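Local coordinates for protein putative ferredoxin (Hydrogenobacter thermophilus, PDB 7M1O) that binds one [4Fe-4S] cluster through four cysteines and probably carries electrons between redox partners, as small bacterial ferredoxins do, at residues A[3-8]-A[53-58]; A[15-20]-A[59-64]; A[24-29]-A[34-39]. All coordinates share one frame; numbering follows the deposited sequence.

Contact 1. Residues A[3-8]-A[53-58]; sequences LRTMVD and QEVKEV
In this single-cluster ferredoxin, the helix-on-sheet packing of the core brings Leu-3 and Thr-5 of strand 3-7 against Val-55 and Lys-56 of helix 52-61. Strand 3-7 is the middle strand of a three-stranded antiparallel sheet, flanked by 45-47 and 67-71, and the helix lies across one of its faces. Over the two short segments the axes approach to 9.8 Å and cross at 39°, a spacing that leaves room for one layer of side chains. The alternation of the strand selects which ones: Leu-3 and Thr-5 point toward the helix, whereas Arg-4 points away and forms a salt bridge with Glu-70.

The meeting is apolar and light, burying 160 Å² in all. Val-55 CG1 touches both strand residues. The side chains of Thr-5 and Val-55 reach toward each other tip to tip, with Thr-5 CB 4.0 Å from Val-55 CG1. Leu-3 CD2 lies 4.2 Å from the same methyl, the side chains of Leu-3 and Val-55 sliding past one another in opposite directions. With CG1 anti to the backbone N (chi1 165°), this branch of Val-55 is the one presented to the strand. Val-55 also touches Tyr-26, Val-25, Val-47 and Thr-69.

The hydroxyl of Thr-5 is buried, and its polar needs are met away from the helix segment, by hydrogen bonds to Tyr-26 OH and Thr-69 OG1. At the solvent side, the aliphatic stem of Lys-56 closes the contact: its chain crosses Leu-3 at about a right angle, and Leu-3 CD2 rests 3.8 Å from Lys-56 CG.

Contact 2. Residues A[15-20]-A[59-64]; sequences CELCYD and TDECPA. Unlike the reference sequence in segment 59-64: Ala-64 (reference Ser). With SF4 (iron/sulfur cluster), chain C.
The backbones stay well apart, with CA atoms 7.2 Å apart for Leu-17 and Cys-62 and 8.0 Å for Cys-15 and Pro-63, so side chains and the iron-sulfur cluster bridge the interval. Leu-17 brings one branch across: its CD2 lies 3.7 Å from Glu-61 CB, and the two side chains cross at about a right angle. Glu-61 OE1 forms a salt bridge with Arg-21 NH2. Nearer the cluster, Cys-15 SG lies 3.7 Å from Pro-63 CD, so the proline ring packs beside a ligand sulfur.

This is the cluster-binding site of a single-cluster [4Fe-4S] ferredoxin, built on the CxxCxxC motif, which supplies Cys-15 and Cys-18, and a distant Cys-Pro pair, which supplies Cys-62; Cys-12 is the fourth ligand. Cys-15 SG binds one iron, FE3, at 2.3 Å, while Cys-18 and Cys-62 hold FE4 and FE2. The chain of Cys-62 leaves helical geometry at that residue, and its SG stands anti to the backbone N (chi1 173°), aimed at the cluster.

Two backbone amides point at ligand sulfurs. Leu-17 N donates to Cys-15 SG at 3.4 Å with an N-H...S angle of 158°, which would be expected to temper the negative charge on the thiolate. A weaker bond, 3.6 Å, runs to Cys-62 SG from the amide N of Ala-64, an engineered residue in this variant.

Contact 3. Residues A[24-29]-A[34-39]; sequences EVYKNR and AEVVSP. With SF4 (iron/sulfur cluster), chain C.
Lys-27 and Glu-35 face each other in the antiparallel hairpin 26-28/34-36 as a hydrogen-bonded pair. Lys-27 N reaches Glu-35 O at 2.9 Å, and the return bond from Glu-35 N to Lys-27 O is 3.0 Å. Two residues further along, Val-37 N gives a third bond to Val-25 O at 2.8 Å.

Above this ladder the side chains of Lys-27 and Glu-35 lie on the same face of the sheet, their extended chains crossing obliquely. Because both first torsions are near +60° (chi1 70° and 63°) and both chains run extended beyond CG, Lys-27 CE is carried to 3.2 Å from Glu-35 OE1. Arg-29 CB also packs on this carboxylate, although its guanidinium turns off to Asp-31. Val-37 CG1 packs alongside the lysine stem, 3.7 Å from Lys-27 CB.

Tyr-26 and Val-36 form the neighbouring non-hydrogen-bonded pair: Tyr-26 CE1 touches Val-36 CG1, while Val-25 CG1 covers one ring face and the hydroxyl has Thr-5 as its partner. Ala-34, the non-hydrogen-bonded partner of Asn-28, places CB 3.8 Å from the cluster iron FE4.

The Lys-27 NZ to Glu-35 OE1 pair is long, 4.0 Å, and NZ also donates to a water, so the charges probably add only modest attraction to a hairpin held mainly by its backbone bonds.

The contact centres lie 10 Å (1 and 2), 11 Å (1 and 3) and 12 Å (2 and 3) apart. Contacts 2 and 3 both touch the cluster; contact 1 lies in the core beside it, the Thr-5 side chain about 9 Å away. Helix 52-61 serves contacts 1 and 2, whose segments adjoin at 58/59 and alternate along the chain: 3-8, 15-20, 53-58, 59-64. Contact 3 falls between the two ends of both. It meets contact 1 where Val-7 CG1 lies 3.2 Å from Ala-34 O, and contact 2 where Cys-18 SG approaches Ala-34 CB at 3.4 Å. Core sheet, helix and hairpin thus adjoin the cysteine-bearing segments 15-20 and 59-64.

Contact 1. Residues A[3-8]-A[53-58]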
loop_
_atom_site.group_PDB
_atom_site.type_symbol
_atom_site.label_atom_id
_atom_site.label_comp_id
_atom_site.label_asym_id
_atom_site.label_seq_id
_atom_site.Cartn_x
_atom_site.Cartn_y
_atom_site.Cartn_z
ATOM N N LEU A 3 -11.570 -3.871 -3.572
ATOM C CA LEU A 3 -10.643 -3.384 -2.558
ATOM C C LEU A 3 -9.771 -2.261 -3.108
ATOM O O LEU A 3 -9.270 -2.348 -4.229
ATOM C CB LEU A 3 -9.764 -4.530 -2.055
ATOM C CG LEU A 3 -9.189 -4.385 -0.646
ATOM C CD1 LEU A 3 -10.294 -4.488 0.396
ATOM C CD2 LEU A 3 -8.115 -5.436 -0.397
ATOM N N ARG A 4 -9.601 -1.205 -2.316
ATOM C CA ARG A 4 -8.671 -0.130 -2.653
ATOM C C ARG A 4 -7.734 0.124 -1.479
ATOM O O ARG A 4 -8.058 -0.200 -0.338
ATOM C CB ARG A 4 -9.418 1.153 -3.031
ATOM C CG ARG A 4 -10.233 1.793 -1.916
ATOM C CD ARG A 4 -10.789 3.137 -2.373
ATOM N NE ARG A 4 -11.500 3.846 -1.314
ATOM C CZ ARG A 4 -11.997 5.071 -1.441
ATOM N NH1 ARG A 4 -11.863 5.732 -2.585
ATOM N NH2 ARG A 4 -12.630 5.641 -0.426
ATOM N N THR A 5 -6.571 0.702 -1.766
ATOM C CA THR A 5 -5.550 0.907 -0.745
ATOM C C THR A 5 -4.743 2.178 -1.010
ATOM O O THR A 5 -4.630 2.631 -2.151
ATOM C CB THR A 5 -4.594 -0.310 -0.666
ATOM O OG1 THR A 5 -3.646 -0.123 0.394
ATOM C CG2 THR A 5 -3.854 -0.512 -1.985
ATOM N N MET A 6 -4.204 2.759 0.059
ATOM C CA MET A 6 -3.347 3.936 -0.038
ATOM C C MET A 6 -2.263 3.873 1.030
ATOM O O MET A 6 -2.371 3.100 1.981
ATOM C CB MET A 6 -4.162 5.229 0.114
ATOM C CG MET A 6 -4.786 5.455 1.497
ATOM S SD MET A 6 -5.202 7.191 1.783
ATOM C CE MET A 6 -6.121 7.100 3.316
ATOM N N VAL A 7 -1.225 4.687 0.867
ATOM C CA VAL A 7 -0.167 4.807 1.862
ATOM C C VAL A 7 -0.145 6.220 2.429
ATOM O O VAL A 7 -0.160 7.196 1.683
ATOM C CB VAL A 7 1.218 4.469 1.270
ATOM C CG1 VAL A 7 2.323 4.707 2.297
ATOM C CG2 VAL A 7 1.251 3.029 0.786
ATOM N N ASP A 8 -0.119 6.316 3.752
ATOM C CA ASP A 8 0.012 7.596 4.432
ATOM C C ASP A 8 1.496 7.923 4.604
ATOM O O ASP A 8 2.146 7.381 5.496
ATOM C CB ASP A 8 -0.692 7.556 5.790
ATOM C CG ASP A 8 -0.819 8.927 6.425
ATOM O OD1 ASP A 8 -0.088 9.851 6.013
ATOM O OD2 ASP A 8 -1.653 9.079 7.341
ATOM N N GLN A 53 -5.838 -10.442 -0.756
ATOM C CA GLN A 53 -5.396 -11.018 0.509
ATOM C C GLN A 53 -3.969 -10.598 0.849
ATOM O O GLN A 53 -3.648 -10.370 2.013
ATOM C CB GLN A 53 -5.500 -12.542 0.469
ATOM C CG GLN A 53 -6.934 -13.046 0.438
ATOM C CD GLN A 53 -7.026 -14.556 0.512
ATOM O OE1 GLN A 53 -6.144 -15.219 1.057
ATOM N NE2 GLN A 53 -8.100 -15.109 -0.041
ATOM N N GLU A 54 -3.119 -10.498 -0.167
ATOM C CA GLU A 54 -1.760 -10.003 0.023
ATOM C C GLU A 54 -1.789 -8.571 0.554
ATOM O O GLU A 54 -1.094 -8.236 1.516
ATOM C CB GLU A 54 -0.972 -10.066 -1.288
ATOM C CG GLU A 54 -0.597 -11.475 -1.724
ATOM C CD GLU A 54 0.411 -12.126 -0.796
ATOM O OE1 GLU A 54 1.347 -11.428 -0.348
ATOM O OE2 GLU A 54 0.267 -13.335 -0.512
ATOM N N VAL A 55 -2.606 -7.733 -0.076
ATOM C CA VAL A 55 -2.755 -6.346 0.348
ATOM C C VAL A 55 -3.296 -6.280 1.772
ATOM O O VAL A 55 -2.822 -5.484 2.582
ATOM C CB VAL A 55 -3.685 -5.566 -0.614
ATOM C CG1 VAL A 55 -4.152 -4.243 -0.003
ATOM C CG2 VAL A 55 -2.969 -5.307 -1.927
ATOM N N LYS A 56 -4.280 -7.118 2.079
ATOM C CA LYS A 56 -4.881 -7.118 3.408
ATOM C C LYS A 56 -3.866 -7.555 4.458
ATOM O O LYS A 56 -3.877 -7.058 5.585
ATOM C CB LYS A 56 -6.113 -8.026 3.451
ATOM C CG LYS A 56 -7.335 -7.436 2.754
ATOM C CD LYS A 56 -8.571 -8.309 2.922
ATOM C CE LYS A 56 -9.258 -8.053 4.253
ATOM N NZ LYS A 56 -10.511 -8.847 4.398
ATOM N N GLU A 57 -2.984 -8.476 4.081
ATOM C CA GLU A 57 -1.951 -8.958 4.991
ATOM C C GLU A 57 -0.925 -7.874 5.315
ATOM O O GLU A 57 -0.627 -7.637 6.486
ATOM C CB GLU A 57 -1.250 -10.184 4.403
ATOM C CG GLU A 57 -2.039 -11.475 4.569
ATOM C CD GLU A 57 -1.422 -12.641 3.825
ATOM O OE1 GLU A 57 -0.237 -12.543 3.438
ATOM O OE2 GLU A 57 -2.123 -13.654 3.623
ATOM N N VAL A 58 -0.384 -7.214 4.296
ATOM C CA VAL A 58 0.625 -6.183 4.533
ATOM C C VAL A 58 0.016 -4.984 5.250
ATOM O O VAL A 58 0.714 -4.253 5.950
ATOM C CB VAL A 58 1.290 -5.701 3.229
ATOM C CG1 VAL A 58 2.020 -6.845 2.552
ATOM C CG2 VAL A 58 0.267 -5.078 2.290
#

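Contact 2. Residues A[15-20]-A[59-64]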
loop_
_atom_site.group_PDB
_atom_site.type_symbol
_atom_site.label_atom_id
_atom_site.label_comp_id
_atom_site.label_asym_id
_atom_site.label_seq_id
_atom_site.Cartn_x
_atom_site.Cartn_y
_atom_site.Cartn_z
ATOM N N CYS A 15 10.138 0.933 6.086
ATOM C CA CYS A 15 10.572 -0.397 6.496
ATOM C C CYS A 15 10.683 -1.361 5.310
ATOM O O CYS A 15 11.232 -2.455 5.444
ATOM C CB CYS A 15 9.611 -0.961 7.537
ATOM S SG CYS A 15 8.165 -1.751 6.831
ATOM N N GLU A 16 10.139 -0.947 4.167
ATOM C CA GLU A 16 10.273 -1.657 2.889
ATOM C C GLU A 16 9.417 -2.920 2.770
ATOM O O GLU A 16 9.506 -3.630 1.768
ATOM C CB GLU A 16 11.741 -2.029 2.622
ATOM C CG GLU A 16 12.734 -0.886 2.818
ATOM C CD GLU A 16 14.100 -1.164 2.205
ATOM O OE1 GLU A 16 14.247 -2.176 1.487
ATOM O OE2 GLU A 16 15.030 -0.364 2.438
ATOM N N LEU A 17 8.579 -3.197 3.763
ATOM C CA LEU A 17 7.815 -4.443 3.762
ATOM C C LEU A 17 6.814 -4.509 2.615
ATOM O O LEU A 17 6.785 -5.487 1.870
ATOM C CB LEU A 17 7.075 -4.628 5.089
ATOM C CG LEU A 17 6.250 -5.917 5.196
ATOM C CD1 LEU A 17 7.142 -7.150 5.105
ATOM C CD2 LEU A 17 5.446 -5.936 6.486
ATOM N N CYS A 18 5.995 -3.473 2.469
ATOM C CA CYS A 18 4.883 -3.526 1.523
ATOM C C CYS A 18 5.345 -3.630 0.072
ATOM O O CYS A 18 4.793 -4.426 -0.693
ATOM C CB CYS A 18 3.975 -2.307 1.693
ATOM S SG CYS A 18 4.795 -0.714 1.520
ATOM N N TYR A 19 6.350 -2.849 -0.322
ATOM C CA TYR A 19 6.746 -2.852 -1.727
ATOM C C TYR A 19 7.781 -3.929 -2.039
ATOM O O TYR A 19 8.074 -4.185 -3.203
ATOM C CB TYR A 19 7.254 -1.474 -2.180
ATOM C CG TYR A 19 8.296 -0.770 -1.335
ATOM C CD1 TYR A 19 7.949 0.336 -0.571
ATOM C CD2 TYR A 19 9.630 -1.156 -1.357
ATOM C CE1 TYR A 19 8.887 1.012 0.176
ATOM C CE2 TYR A 19 10.582 -0.482 -0.607
ATOM C CZ TYR A 19 10.201 0.605 0.153
ATOM O OH TYR A 19 11.128 1.288 0.905
ATOM N N ASP A 20 8.314 -4.578 -1.008
ATOM C CA ASP A 20 9.084 -5.798 -1.220
ATOM C C ASP A 20 8.138 -6.979 -1.417
ATOM O O ASP A 20 8.350 -7.822 -2.287
ATOM C CB ASP A 20 10.018 -6.082 -0.045
ATOM C CG ASP A 20 10.837 -7.338 -0.257
ATOM O OD1 ASP A 20 11.566 -7.401 -1.269
ATOM O OD2 ASP A 20 10.731 -8.272 0.565
ATOM N N THR A 59 -1.284 -4.779 5.064
ATOM C CA THR A 59 -1.998 -3.723 5.768
ATOM C C THR A 59 -1.953 -3.971 7.276
ATOM O O THR A 59 -1.746 -3.045 8.062
ATOM C CB THR A 59 -3.463 -3.624 5.296
ATOM O OG1 THR A 59 -3.497 -3.274 3.906
ATOM C CG2 THR A 59 -4.227 -2.574 6.097
ATOM N N ASP A 60 -2.144 -5.227 7.675
ATOM C CA ASP A 60 -2.078 -5.598 9.085
ATOM C C ASP A 60 -0.636 -5.643 9.582
ATOM O O ASP A 60 -0.378 -5.488 10.776
ATOM C CB ASP A 60 -2.738 -6.959 9.321
ATOM C CG ASP A 60 -4.243 -6.927 9.126
ATOM O OD1 ASP A 60 -4.838 -5.829 9.181
ATOM O OD2 ASP A 60 -4.833 -8.009 8.928
ATOM N N GLU A 61 0.297 -5.856 8.662
ATOM C CA GLU A 61 1.696 -6.063 9.021
ATOM C C GLU A 61 2.510 -4.774 9.014
ATOM O O GLU A 61 3.585 -4.722 9.607
ATOM C CB GLU A 61 2.332 -7.079 8.074
ATOM C CG GLU A 61 1.858 -8.505 8.309
ATOM C CD GLU A 61 2.300 -9.461 7.220
ATOM O OE1 GLU A 61 2.824 -8.997 6.186
ATOM O OE2 GLU A 61 2.121 -10.683 7.399
ATOM N N CYS A 62 2.005 -3.740 8.347
ATOM C CA CYS A 62 2.684 -2.448 8.340
ATOM C C CYS A 62 2.917 -1.978 9.776
ATOM O O CYS A 62 1.960 -1.823 10.537
ATOM C CB CYS A 62 1.874 -1.407 7.571
ATOM S SG CYS A 62 2.550 0.272 7.687
ATOM N N PRO A 63 4.187 -1.755 10.155
ATOM C CA PRO A 63 4.500 -1.424 11.551
ATOM C C PRO A 63 3.964 -0.066 11.996
ATOM O O PRO A 63 3.799 0.152 13.194
ATOM C CB PRO A 63 6.031 -1.430 11.572
ATOM C CG PRO A 63 6.421 -1.084 10.185
ATOM C CD PRO A 63 5.396 -1.739 9.310
ATOM N N ALA A 64 3.692 0.824 11.044
ATOM C CA ALA A 64 3.311 2.199 11.361
ATOM C C ALA A 64 1.827 2.474 11.121
ATOM O O ALA A 64 1.349 3.582 11.373
ATOM C CB ALA A 64 4.156 3.165 10.549
HETATM FE FE1 SF4 C . 6.021 2.251 5.029
HETATM FE FE2 SF4 C . 4.209 0.537 6.150
HETATM FE FE3 SF4 C . 6.798 -0.253 5.801
HETATM FE FE4 SF4 C . 5.174 0.066 3.626
HETATM S S1 SF4 C . 4.929 -1.454 5.303
HETATM S S2 SF4 C . 7.322 0.796 3.848
HETATM S S3 SF4 C . 3.901 1.835 4.304
HETATM S S4 SF4 C . 6.054 1.427 7.151
#

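Contact 3. Residues A[24-29]-A[34-39]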
loop_
_atom_site.group_PDB
_atom_site.type_symbol
_atom_site.label_atom_id
_atom_site.label_comp_id
_atom_site.label_asym_id
_atom_site.label_seq_id
_atom_site.Cartn_x
_atom_site.Cartn_y
_atom_site.Cartn_z
ATOM N N GLU A 24 3.425 -5.400 -6.939
ATOM C CA GLU A 24 2.303 -5.171 -7.842
ATOM C C GLU A 24 1.483 -3.962 -7.396
ATOM O O GLU A 24 0.844 -3.304 -8.217
ATOM C CB GLU A 24 1.398 -6.407 -7.916
ATOM C CG GLU A 24 2.096 -7.698 -8.333
ATOM C CD GLU A 24 2.577 -8.523 -7.150
ATOM O OE1 GLU A 24 2.900 -7.935 -6.097
ATOM O OE2 GLU A 24 2.627 -9.765 -7.276
ATOM N N VAL A 25 1.508 -3.677 -6.093
ATOM C CA VAL A 25 0.657 -2.643 -5.507
ATOM C C VAL A 25 1.455 -1.463 -4.952
ATOM O O VAL A 25 1.035 -0.315 -5.090
ATOM C CB VAL A 25 -0.221 -3.227 -4.377
ATOM C CG1 VAL A 25 -1.088 -2.147 -3.736
ATOM C CG2 VAL A 25 -1.094 -4.345 -4.918
ATOM N N TYR A 26 2.593 -1.744 -4.324
ATOM C CA TYR A 26 3.385 -0.705 -3.666
ATOM C C TYR A 26 4.791 -0.597 -4.244
ATOM O O TYR A 26 5.349 -1.576 -4.734
ATOM C CB TYR A 26 3.472 -0.979 -2.163
ATOM C CG TYR A 26 2.131 -1.233 -1.519
ATOM C CD1 TYR A 26 1.314 -0.180 -1.132
ATOM C CD2 TYR A 26 1.679 -2.526 -1.303
ATOM C CE1 TYR A 26 0.085 -0.409 -0.545
ATOM C CE2 TYR A 26 0.453 -2.764 -0.717
ATOM C CZ TYR A 26 -0.339 -1.703 -0.340
ATOM O OH TYR A 26 -1.559 -1.943 0.241
ATOM N N LYS A 27 5.355 0.605 -4.173
ATOM C CA LYS A 27 6.717 0.846 -4.627
ATOM C C LYS A 27 7.405 1.863 -3.729
ATOM O O LYS A 27 6.751 2.680 -3.081
ATOM C CB LYS A 27 6.730 1.346 -6.074
ATOM C CG LYS A 27 6.175 2.757 -6.243
ATOM C CD LYS A 27 6.058 3.159 -7.705
ATOM C CE LYS A 27 5.478 4.560 -7.839
ATOM N NZ LYS A 27 5.187 4.943 -9.253
ATOM N N ASN A 28 8.730 1.796 -3.689
ATOM C CA ASN A 28 9.532 2.839 -3.073
ATOM C C ASN A 28 9.367 4.110 -3.904
ATOM O O ASN A 28 9.673 4.116 -5.097
ATOM C CB ASN A 28 10.997 2.399 -2.992
ATOM C CG ASN A 28 11.880 3.392 -2.259
ATOM O OD1 ASN A 28 11.579 4.582 -2.182
ATOM N ND2 ASN A 28 12.993 2.902 -1.725
ATOM N N ARG A 29 8.864 5.177 -3.288
ATOM C CA ARG A 29 8.573 6.403 -4.029
ATOM C C ARG A 29 9.866 7.069 -4.488
ATOM O O ARG A 29 9.857 7.877 -5.416
ATOM C CB ARG A 29 7.739 7.374 -3.183
ATOM C CG ARG A 29 8.526 8.214 -2.186
ATOM C CD ARG A 29 7.612 9.165 -1.423
ATOM N NE ARG A 29 8.357 9.988 -0.474
ATOM C CZ ARG A 29 7.826 10.968 0.251
ATOM N NH1 ARG A 29 6.538 11.264 0.139
ATOM N NH2 ARG A 29 8.588 11.657 1.090
ATOM N N ALA A 34 6.942 4.531 1.039
ATOM C CA ALA A 34 6.143 3.763 0.094
ATOM C C ALA A 34 5.009 4.595 -0.494
ATOM O O ALA A 34 4.561 5.572 0.106
ATOM C CB ALA A 34 5.582 2.524 0.770
ATOM N N GLU A 35 4.561 4.199 -1.681
ATOM C CA GLU A 35 3.357 4.751 -2.289
ATOM C C GLU A 35 2.761 3.686 -3.195
ATOM O O GLU A 35 3.481 2.810 -3.676
ATOM C CB GLU A 35 3.660 6.030 -3.078
ATOM C CG GLU A 35 4.600 5.834 -4.262
ATOM C CD GLU A 35 4.845 7.119 -5.034
ATOM O OE1 GLU A 35 5.700 7.112 -5.946
ATOM O OE2 GLU A 35 4.184 8.135 -4.732
ATOM N N VAL A 36 1.453 3.741 -3.420
ATOM C CA VAL A 36 0.829 2.797 -4.337
ATOM C C VAL A 36 1.348 3.092 -5.737
ATOM O O VAL A 36 1.728 4.223 -6.037
ATOM C CB VAL A 36 -0.712 2.868 -4.310
ATOM C CG1 VAL A 36 -1.236 2.506 -2.925
ATOM C CG2 VAL A 36 -1.202 4.240 -4.739
ATOM N N VAL A 37 1.381 2.078 -6.556
ATOM C CA VAL A 37 1.950 2.218 -7.853
ATOM C C VAL A 37 1.065 3.054 -8.769
ATOM O O VAL A 37 1.566 3.901 -9.439
ATOM C CB VAL A 37 2.359 0.873 -8.411
ATOM C CG1 VAL A 37 3.474 0.294 -7.572
ATOM C CG2 VAL A 37 1.201 -0.092 -8.468
ATOM N N SER A 38 -0.222 2.807 -8.747
ATOM C CA SER A 38 -1.167 3.556 -9.539
ATOM C C SER A 38 -2.335 4.186 -8.790
ATOM O O SER A 38 -3.378 3.618 -8.679
ATOM C CB SER A 38 -1.679 2.615 -10.559
ATOM O OG SER A 38 -1.750 1.350 -10.024
ATOM N N PRO A 39 -2.109 5.371 -8.309
ATOM C CA PRO A 39 -3.090 6.130 -7.528
ATOM C C PRO A 39 -4.018 6.998 -8.371
ATOM O O PRO A 39 -3.637 7.441 -9.454
ATOM C CB PRO A 39 -2.212 7.010 -6.644
ATOM C CG PRO A 39 -1.020 7.286 -7.498
ATOM C CD PRO A 39 -0.801 6.052 -8.340
HETATM FE FE1 SF4 C . 6.021 2.251 5.029
HETATM FE FE2 SF4 C . 4.209 0.537 6.150
HETATM FE FE3 SF4 C . 6.798 -0.253 5.801
HETATM FE FE4 SF4 C . 5.174 0.066 3.626
HETATM S S1 SF4 C . 4.929 -1.454 5.303
HETATM S S2 SF4 C . 7.322 0.796 3.848
HETATM S S3 SF4 C . 3.901 1.835 4.304
HETATM S S4 SF4 C . 6.054 1.427 7.151
HETATM O O HOH W 1 3.980 4.342 -11.693
#